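Acyl-CoA dehydrogenase domain protein Tcur3483 (Thermomonospora curvata, PDB 6WY9) binds FAD and probably acts as an acyl-CoA dehydrogenase-type oxidoreductase on the CH-CH group of its substrate. Local coordinates at residues G73-G78 with L105-V110; E92-F97 with G264-G269; D185-A190 with T231-V236. One frame throughout, in Å; residues are numbered along the deposited sequence. Where two conformers were deposited one is given.

Interaction 1 (G73-G78 with L105-V110); sequences GWLGYG and LPFPFV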
loop_
_atom_site.group_PDB
_atom_site.type_symbol
_atom_site.label_atom_id
_atom_site.label_comp_id
_atom_site.label_asym_id
_atom_site.label_seq_id
_atom_site.Cartn_x
_atom_site.Cartn_y
_atom_site.Cartn_z
ATOM N N GLY A 73 -32.350 30.141 10.557
ATOM C CA GLY A 73 -32.055 29.502 11.826
ATOM C C GLY A 73 -31.167 28.277 11.770
ATOM O O GLY A 73 -31.027 27.592 12.786
ATOM N N TRP A 74 -30.559 27.966 10.632
ATOM C CA TRP A 74 -29.806 26.719 10.560
ATOM C C TRP A 74 -28.351 26.864 10.995
ATOM O O TRP A 74 -27.726 25.861 11.364
ATOM C CB TRP A 74 -29.859 26.146 9.143
ATOM C CG TRP A 74 -31.200 25.595 8.756
ATOM C CD1 TRP A 74 -32.037 26.083 7.795
ATOM C CD2 TRP A 74 -31.865 24.461 9.334
ATOM N NE1 TRP A 74 -33.176 25.318 7.727
ATOM C CE2 TRP A 74 -33.097 24.313 8.659
ATOM C CE3 TRP A 74 -31.539 23.554 10.343
ATOM C CZ2 TRP A 74 -34.007 23.280 8.965
ATOM C CZ3 TRP A 74 -32.452 22.523 10.645
ATOM C CH2 TRP A 74 -33.667 22.405 9.960
ATOM N N LEU A 75 -27.806 28.083 10.982
ATOM C CA LEU A 75 -26.407 28.267 11.368
ATOM C C LEU A 75 -26.174 27.964 12.849
ATOM O O LEU A 75 -25.159 27.355 13.212
ATOM C CB LEU A 75 -25.964 29.687 11.009
ATOM C CG LEU A 75 -25.991 29.950 9.499
ATOM C CD1 LEU A 75 -25.257 31.259 9.140
ATOM C CD2 LEU A 75 -25.417 28.741 8.719
ATOM N N GLY A 76 -27.088 28.366 13.726
ATOM C CA GLY A 76 -26.845 28.078 15.126
ATOM C C GLY A 76 -27.376 26.741 15.587
ATOM O O GLY A 76 -27.503 26.502 16.792
ATOM N N TYR A 77 -27.706 25.859 14.645
ATOM C CA TYR A 77 -28.361 24.601 14.981
ATOM C C TYR A 77 -27.618 23.850 16.076
ATOM O O TYR A 77 -28.238 23.308 16.998
ATOM C CB TYR A 77 -28.456 23.742 13.724
ATOM C CG TYR A 77 -29.488 22.638 13.800
ATOM C CD1 TYR A 77 -30.849 22.927 13.892
ATOM C CD2 TYR A 77 -29.106 21.303 13.724
ATOM C CE1 TYR A 77 -31.807 21.896 13.922
ATOM C CE2 TYR A 77 -30.041 20.280 13.754
ATOM C CZ TYR A 77 -31.381 20.577 13.850
ATOM O OH TYR A 77 -32.275 19.537 13.892
ATOM N N GLY A 78 -26.294 23.792 15.982
ATOM C CA GLY A 78 -25.488 23.092 16.964
ATOM C C GLY A 78 -24.873 23.975 18.035
ATOM O O GLY A 78 -24.205 23.474 18.944
ATOM N N LEU A 105 -24.792 22.782 -1.646
ATOM C CA LEU A 105 -24.675 24.145 -1.178
ATOM C C LEU A 105 -23.436 24.299 -0.306
ATOM O O LEU A 105 -22.985 23.341 0.330
ATOM C CB LEU A 105 -25.917 24.551 -0.392
ATOM C CG LEU A 105 -27.234 24.502 -1.183
ATOM C CD1 LEU A 105 -28.425 24.983 -0.350
ATOM C CD2 LEU A 105 -27.133 25.280 -2.499
ATOM N N PRO A 106 -22.836 25.479 -0.313
ATOM C CA PRO A 106 -21.730 25.739 0.604
ATOM C C PRO A 106 -22.281 26.143 1.959
ATOM O O PRO A 106 -23.312 26.811 2.052
ATOM C CB PRO A 106 -20.990 26.898 -0.069
ATOM C CG PRO A 106 -22.090 27.649 -0.751
ATOM C CD PRO A 106 -23.052 26.586 -1.259
ATOM N N PHE A 107 -21.602 25.704 3.014
ATOM C CA PHE A 107 -21.958 26.009 4.388
ATOM C C PHE A 107 -20.791 26.729 5.055
ATOM O O PHE A 107 -19.639 26.386 4.783
ATOM C CB PHE A 107 -22.284 24.721 5.145
ATOM C CG PHE A 107 -22.842 24.941 6.519
ATOM C CD1 PHE A 107 -21.999 25.139 7.597
ATOM C CD2 PHE A 107 -24.207 24.880 6.742
ATOM C CE1 PHE A 107 -22.497 25.320 8.867
ATOM C CE2 PHE A 107 -24.720 25.067 8.011
ATOM C CZ PHE A 107 -23.868 25.282 9.078
ATOM N N PRO A 108 -21.038 27.746 5.888
ATOM C CA PRO A 108 -19.903 28.492 6.470
ATOM C C PRO A 108 -19.275 27.751 7.645
ATOM O O PRO A 108 -19.324 28.207 8.800
ATOM C CB PRO A 108 -20.562 29.807 6.890
ATOM C CG PRO A 108 -21.951 29.402 7.261
ATOM C CD PRO A 108 -22.340 28.318 6.297
ATOM N N PHE A 109 -18.690 26.576 7.359
ATOM C CA PHE A 109 -18.116 25.733 8.410
ATOM C C PHE A 109 -17.113 26.526 9.245
ATOM O O PHE A 109 -17.197 26.603 10.473
ATOM C CB PHE A 109 -17.402 24.510 7.805
ATOM C CG PHE A 109 -18.313 23.428 7.260
ATOM C CD1 PHE A 109 -18.860 22.471 8.094
ATOM C CD2 PHE A 109 -18.556 23.328 5.895
ATOM C CE1 PHE A 109 -19.676 21.463 7.579
ATOM C CE2 PHE A 109 -19.361 22.321 5.378
ATOM C CZ PHE A 109 -19.921 21.397 6.219
ATOM N N VAL A 110 -16.117 27.095 8.566
ATOM C CA VAL A 110 -15.039 27.775 9.278
ATOM C C VAL A 110 -15.596 28.845 10.207
ATOM O O VAL A 110 -15.139 28.997 11.340
ATOM C CB VAL A 110 -14.020 28.359 8.284
ATOM C CG1 VAL A 110 -13.070 29.260 8.977
ATOM C CG2 VAL A 110 -13.246 27.244 7.638
#
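Leu75 meets Phe107 and Pro108 through the end of its side chain, and the approach can be followed atom by atom. CB lies too far back to touch the opposite segment. With CG anti to the carbonyl carbon (chi1 -64°), the branch turns toward the other segment, and CD2 carries the contact. It lies against the far end of the Phe107 ring, 3.8 Å from Phe107 CE2 and equally 3.8 Å from Phe107 CZ, so it straddles the bond between these two carbons. The same methyl is 3.8 Å from Pro108 CG and 3.9 Å from Pro108 CD. CD1 only brushes the proline, at 4.2 Å from Pro108 CG. One methyl therefore fills the notch between an aromatic ring and a pyrrolidine ring, and the contact is wholly apolar.

Phe107 and Pro108 present this notch as a unit, because Pro108 CD sits 3.4 Å above one face of the Phe107 ring, toward its rim. Pro108 is the centre of an inverse gamma turn, in which Phe109 N bonds to Phe107 O at 2.8 Å, and it occupies the N-cap position of helix 109-122. Leu75 is carried by a type I turn from Trp74 to Tyr77, which follows the Schellman motif at Gly73 that ends helix 62-71.

All three touching residues are buried. Val66 of helix 62-71 packs on both Leu75 and Pro108, while Val100 of helix 90-103 adjoins Phe107. The contact thus joins the loop after helix 62-71 to the start of helix 109-122, inside the all-helical N-terminal part of the fold.

Interaction 2 (E92-F97 with G264-G269); sequences EQYVLF and GLAALG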
loop_
_atom_site.group_PDB
_atom_site.type_symbol
_atom_site.label_atom_id
_atom_site.label_comp_id
_atom_site.label_asym_id
_atom_site.label_seq_id
_atom_site.Cartn_x
_atom_site.Cartn_y
_atom_site.Cartn_z
ATOM N N GLU A 92 -27.804 14.999 15.021
ATOM C CA GLU A 92 -28.553 15.967 14.220
ATOM C C GLU A 92 -27.616 16.898 13.445
ATOM O O GLU A 92 -27.864 17.214 12.270
ATOM C CB GLU A 92 -29.496 16.780 15.115
ATOM C CG GLU A 92 -30.592 15.973 15.829
ATOM C CD GLU A 92 -31.324 16.781 16.911
ATOM O OE1 GLU A 92 -30.772 16.981 18.015
ATOM O OE2 GLU A 92 -32.461 17.224 16.663
ATOM N N GLN A 93 -26.535 17.355 14.091
ATOM C CA GLN A 93 -25.577 18.212 13.407
ATOM C C GLN A 93 -25.023 17.533 12.162
ATOM O O GLN A 93 -24.829 18.180 11.121
ATOM C CB GLN A 93 -24.439 18.613 14.367
ATOM C CG GLN A 93 -24.923 19.276 15.650
ATOM C CD GLN A 93 -23.795 19.738 16.571
ATOM O OE1 GLN A 93 -24.042 20.413 17.573
ATOM N NE2 GLN A 93 -22.554 19.381 16.235
ATOM N N TYR A 94 -24.746 16.231 12.244
ATOM C CA TYR A 94 -24.155 15.565 11.083
ATOM C C TYR A 94 -25.172 15.411 9.966
ATOM O O TYR A 94 -24.818 15.522 8.781
ATOM C CB TYR A 94 -23.573 14.202 11.470
ATOM C CG TYR A 94 -22.125 14.308 11.871
ATOM C CD1 TYR A 94 -21.315 15.299 11.323
ATOM C CD2 TYR A 94 -21.571 13.452 12.821
ATOM C CE1 TYR A 94 -19.973 15.437 11.699
ATOM C CE2 TYR A 94 -20.229 13.574 13.202
ATOM C CZ TYR A 94 -19.443 14.569 12.637
ATOM O OH TYR A 94 -18.120 14.696 12.982
ATOM N N VAL A 95 -26.438 15.160 10.319
ATOM C CA VAL A 95 -27.473 15.110 9.284
ATOM C C VAL A 95 -27.501 16.430 8.531
ATOM O O VAL A 95 -27.518 16.459 7.299
ATOM C CB VAL A 95 -28.853 14.772 9.878
ATOM C CG1 VAL A 95 -29.887 14.682 8.754
ATOM C CG2 VAL A 95 -28.836 13.455 10.664
ATOM N N LEU A 96 -27.464 17.548 9.266
ATOM C CA LEU A 96 -27.428 18.864 8.629
ATOM C C LEU A 96 -26.235 19.000 7.671
ATOM O O LEU A 96 -26.406 19.319 6.484
ATOM C CB LEU A 96 -27.419 19.946 9.704
ATOM C CG LEU A 96 -27.202 21.387 9.207
ATOM C CD1 LEU A 96 -28.185 21.762 8.129
ATOM C CD2 LEU A 96 -27.307 22.372 10.384
ATOM N N PHE A 97 -25.018 18.727 8.149
ATOM C CA PHE A 97 -23.849 18.836 7.263
ATOM C C PHE A 97 -23.956 17.896 6.065
ATOM O O PHE A 97 -23.566 18.254 4.941
ATOM C CB PHE A 97 -22.562 18.551 8.038
ATOM C CG PHE A 97 -22.333 19.491 9.190
ATOM C CD1 PHE A 97 -22.860 20.775 9.171
ATOM C CD2 PHE A 97 -21.595 19.095 10.303
ATOM C CE1 PHE A 97 -22.652 21.658 10.250
ATOM C CE2 PHE A 97 -21.397 19.971 11.377
ATOM C CZ PHE A 97 -21.924 21.250 11.341
ATOM N N GLY A 264 -15.488 19.495 10.042
ATOM C CA GLY A 264 -15.661 19.621 8.605
ATOM C C GLY A 264 -15.149 18.405 7.848
ATOM O O GLY A 264 -15.826 17.911 6.941
ATOM N N LEU A 265 -13.954 17.901 8.205
ATOM C CA LEU A 265 -13.429 16.746 7.486
ATOM C C LEU A 265 -14.290 15.500 7.735
ATOM O O LEU A 265 -14.428 14.659 6.848
ATOM C CB LEU A 265 -11.946 16.534 7.855
ATOM C CG LEU A 265 -11.072 17.810 7.754
ATOM C CD1 LEU A 265 -9.600 17.497 7.775
ATOM C CD2 LEU A 265 -11.352 18.571 6.502
ATOM N N ALA A 266 -14.915 15.396 8.901
ATOM C CA ALA A 266 -15.924 14.369 9.112
ATOM C C ALA A 266 -17.072 14.479 8.108
ATOM O O ALA A 266 -17.486 13.478 7.504
ATOM C CB ALA A 266 -16.461 14.466 10.524
ATOM N N ALA A 267 -17.660 15.672 7.971
ATOM C CA ALA A 267 -18.710 15.845 6.966
ATOM C C ALA A 267 -18.198 15.544 5.560
ATOM O O ALA A 267 -18.974 15.056 4.721
ATOM C CB ALA A 267 -19.296 17.263 7.027
ATOM N N LEU A 268 -16.914 15.854 5.270
ATOM C CA LEU A 268 -16.343 15.531 3.956
ATOM C C LEU A 268 -16.388 14.039 3.704
ATOM O O LEU A 268 -16.719 13.591 2.599
ATOM C CB LEU A 268 -14.895 15.993 3.839
ATOM C CG LEU A 268 -14.587 17.463 4.100
ATOM C CD1 LEU A 268 -13.125 17.807 3.769
ATOM C CD2 LEU A 268 -15.564 18.378 3.354
ATOM N N GLY A 269 -15.977 13.254 4.701
ATOM C CA GLY A 269 -16.111 11.814 4.596
ATOM C C GLY A 269 -17.552 11.395 4.361
ATOM O O GLY A 269 -17.818 10.475 3.588
#
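Tyr94 and Phe97, one turn apart on helix 90-103, rest on Ala266 and Ala267 of helix 263-286 by van der Waals contact; no hydrogen bond joins the two segments. The first kind of contact is methyl against phenol. Ala266 CB lies 3.7 Å from Tyr94 CZ, so the methyl meets the hydroxyl end of the ring. The distance from Ala266 CB to Tyr94 OH is modelled at 3.0 Å, too close to be trusted in detail.

The second kind is aliphatic. Phe97 CB and Ala267 CB are 3.7 Å apart, and the CA atoms of these two residues form the nearest backbone pair, at 6.0 Å. The axes of the two short segments approach to 9.9 Å and cross at -62°, with Phe97 CB and Ala267 CB meeting between them.

Backbone polarity enters inside helix 90-103. Gln93 O accepts the helical bond from Phe97 N at 3.0 Å, and it also lies 3.4 Å above one face of the Phe97 ring, toward the rim.

Ile263, at the start of helix 263-286, touches both Tyr94 and Phe97, and Phe107 meets Phe97 edge-to-face. On its far side helix 263-286 packs through Leu265 and Leu268 against helix 326-350. The crossing thus joins the N-terminal and C-terminal helical parts of the chain.

Interaction 3 (D185-A190 with T231-V236); sequences DYIWLA and TYYSGV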
loop_
_atom_site.group_PDB
_atom_site.type_symbol
_atom_site.label_atom_id
_atom_site.label_comp_id
_atom_site.label_asym_id
_atom_site.label_seq_id
_atom_site.Cartn_x
_atom_site.Cartn_y
_atom_site.Cartn_z
ATOM N N ASP A 185 -15.937 39.175 5.804
ATOM C CA ASP A 185 -15.939 40.480 6.451
ATOM C C ASP A 185 -14.776 40.678 7.410
ATOM O O ASP A 185 -14.449 41.830 7.727
ATOM C CB ASP A 185 -17.233 40.684 7.239
ATOM C CG ASP A 185 -18.459 40.407 6.416
ATOM O OD1 ASP A 185 -18.698 41.129 5.428
ATOM O OD2 ASP A 185 -19.174 39.448 6.749
ATOM N N TYR A 186 -14.176 39.592 7.911
ATOM C CA TYR A 186 -13.075 39.683 8.866
ATOM C C TYR A 186 -12.085 38.548 8.648
ATOM O O TYR A 186 -12.471 37.431 8.289
ATOM C CB TYR A 186 -13.559 39.612 10.306
ATOM C CG TYR A 186 -14.499 40.727 10.689
ATOM C CD1 TYR A 186 -14.012 41.997 11.005
ATOM C CD2 TYR A 186 -15.862 40.506 10.748
ATOM C CE1 TYR A 186 -14.875 43.012 11.359
ATOM C CE2 TYR A 186 -16.730 41.509 11.105
ATOM C CZ TYR A 186 -16.232 42.756 11.411
ATOM O OH TYR A 186 -17.110 43.743 11.765
ATOM N N ILE A 187 -10.805 38.848 8.893
ATOM C CA ILE A 187 -9.739 37.858 8.902
ATOM C C ILE A 187 -9.417 37.505 10.348
ATOM O O ILE A 187 -9.228 38.393 11.196
ATOM C CB ILE A 187 -8.477 38.369 8.173
ATOM C CG1 ILE A 187 -8.852 39.037 6.845
ATOM C CG2 ILE A 187 -7.514 37.221 7.913
ATOM C CD1 ILE A 187 -9.429 38.076 5.765
ATOM N N TRP A 188 -9.359 36.206 10.628
ATOM C CA TRP A 188 -8.842 35.697 11.895
ATOM C C TRP A 188 -7.336 35.565 11.700
ATOM O O TRP A 188 -6.866 34.592 11.120
ATOM C CB TRP A 188 -9.518 34.376 12.202
ATOM C CG TRP A 188 -9.043 33.557 13.316
ATOM C CD1 TRP A 188 -8.083 32.593 13.270
ATOM C CD2 TRP A 188 -9.606 33.513 14.640
ATOM N NE1 TRP A 188 -7.996 31.957 14.496
ATOM C CE2 TRP A 188 -8.911 32.514 15.355
ATOM C CE3 TRP A 188 -10.615 34.235 15.288
ATOM C CZ2 TRP A 188 -9.182 32.225 16.692
ATOM C CZ3 TRP A 188 -10.890 33.942 16.613
ATOM C CH2 TRP A 188 -10.174 32.948 17.301
ATOM N N LEU A 189 -6.574 36.570 12.153
ATOM C CA LEU A 189 -5.203 36.763 11.682
ATOM C C LEU A 189 -4.184 36.434 12.771
ATOM O O LEU A 189 -4.183 37.056 13.843
ATOM C CB LEU A 189 -4.992 38.188 11.177
ATOM C CG LEU A 189 -3.647 38.437 10.494
ATOM C CD1 LEU A 189 -3.591 37.723 9.135
ATOM C CD2 LEU A 189 -3.426 39.939 10.347
ATOM N N ALA A 190 -3.286 35.481 12.461
ATOM C CA ALA A 190 -2.184 35.111 13.340
ATOM C C ALA A 190 -0.993 36.020 13.056
ATOM O O ALA A 190 -0.495 36.040 11.930
ATOM C CB ALA A 190 -1.810 33.645 13.139
ATOM N N THR A 231 -3.452 37.396 0.807
ATOM C CA THR A 231 -3.912 38.630 1.409
ATOM C C THR A 231 -2.699 39.418 1.860
ATOM O O THR A 231 -1.652 38.838 2.175
ATOM C CB THR A 231 -4.890 38.377 2.577
ATOM O OG1 THR A 231 -4.338 37.415 3.496
ATOM C CG2 THR A 231 -6.259 37.863 2.029
ATOM N N TYR A 232 -2.834 40.741 1.828
ATOM C CA TYR A 232 -1.752 41.680 2.112
ATOM C C TYR A 232 -2.208 42.690 3.152
ATOM O O TYR A 232 -3.346 43.164 3.101
ATOM C CB TYR A 232 -1.290 42.418 0.825
ATOM C CG TYR A 232 -0.903 41.429 -0.247
ATOM C CD1 TYR A 232 0.371 40.875 -0.275
ATOM C CD2 TYR A 232 -1.827 41.002 -1.198
ATOM C CE1 TYR A 232 0.723 39.939 -1.227
ATOM C CE2 TYR A 232 -1.475 40.057 -2.172
ATOM C CZ TYR A 232 -0.201 39.535 -2.175
ATOM O OH TYR A 232 0.176 38.599 -3.117
ATOM N N TYR A 233 -1.298 43.025 4.084
ATOM C CA TYR A 233 -1.566 43.934 5.205
ATOM C C TYR A 233 -0.430 44.943 5.245
ATOM O O TYR A 233 0.706 44.603 5.607
ATOM C CB TYR A 233 -1.689 43.179 6.535
ATOM C CG TYR A 233 -2.576 41.962 6.394
ATOM C CD1 TYR A 233 -2.073 40.779 5.887
ATOM C CD2 TYR A 233 -3.929 42.018 6.729
ATOM C CE1 TYR A 233 -2.900 39.644 5.727
ATOM C CE2 TYR A 233 -4.740 40.940 6.574
ATOM C CZ TYR A 233 -4.228 39.747 6.071
ATOM O OH TYR A 233 -5.042 38.676 5.896
ATOM N N SER A 234 -0.737 46.170 4.857
ATOM C CA SER A 234 0.248 47.231 4.719
ATOM C C SER A 234 -0.189 48.376 5.625
ATOM O O SER A 234 -1.088 49.145 5.270
ATOM C CB SER A 234 0.353 47.653 3.263
ATOM O OG SER A 234 1.426 48.548 3.104
ATOM N N GLY A 235 0.411 48.456 6.812
ATOM C CA GLY A 235 0.066 49.509 7.749
ATOM C C GLY A 235 -1.336 49.419 8.282
ATOM O O GLY A 235 -1.858 50.411 8.791
ATOM N N VAL A 236 -1.973 48.250 8.180
ATOM C CA VAL A 236 -3.348 48.119 8.643
ATOM C C VAL A 236 -3.421 48.397 10.136
ATOM O O VAL A 236 -2.616 47.885 10.922
ATOM C CB VAL A 236 -3.905 46.724 8.340
ATOM C CG1 VAL A 236 -5.324 46.618 8.878
ATOM C CG2 VAL A 236 -3.854 46.439 6.850
#
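Two first torsions bring Leu189 and Tyr233 together. Leu189 has CG anti to its backbone nitrogen (chi1 -172°), which extends the isobutyl group off its strand. Tyr233 has CG anti to the carbonyl carbon (chi1 -46°), which sends the phenol across the gap toward the other strand. The two side chains run alongside one another in opposite senses, so one methyl comes over the ring and the other reaches its phenolic end. The backbones stay well apart: the CA atoms of Leu189 and Tyr233 are 10.3 Å from each other, and side chains alone fill the distance.

Leu189 CD2 lies over one face of the Tyr233 ring, 4.2 Å from its centroid and 14° off the ring normal, the geometry of a CH-pi contact. Leu189 CD1 sits nearer the phenolic end, 3.7 Å from Tyr233 CZ. Ile187, two residues earlier on the same side of its strand, meets the tip instead: its CG2 methyl is 3.5 Å from Tyr233 OH.

Ile187 and Leu189 methyls press on that hydroxyl, yet it has a polar partner. Tyr233 OH and Thr231 OG1 are hydrogen-bonded at 2.8 Å. Thr231 OG1 also bonds to Thr178 OG1, so a short chain of hydroxyls satisfies the buried phenol and probably restricts the end of the ring. On the strand 215-221 side, the Tyr233 ring also meets Phe215.

Strand 186-192 belongs to a mixed sheet and strand 227-239 to an antiparallel one. This apolar layer between two sheets is characteristic of the beta domain that acyl-CoA dehydrogenases place between their helical domains. Here it lies behind the cofactor site, the Ile187 side chain about 8 Å from the bound dihydroflavine-adenine dinucleotide.

In the fold
Interactions 1 and 2 belong to one helical body. Their centres are 11 Å apart, and helix 90-103, which carries one side of interaction 2, also packs on Phe107 of interaction 1; Trp74 O of interaction 1 lies 3.6 Å from Leu96 CD2 of interaction 2. Interaction 3 stands in the beta domain, its centre 29 Å from that of interaction 2 and across the centre of the chain. The touching residues of interactions 1 and 3 are all buried, whereas interaction 2 is partly buried. Chemistry follows place: a loop leucine against two rings in 1, small alanines at a helix crossing in 2, and in 3 a layer between sheets where a buried tyrosine hydroxyl is hydrogen-bonded to a threonine.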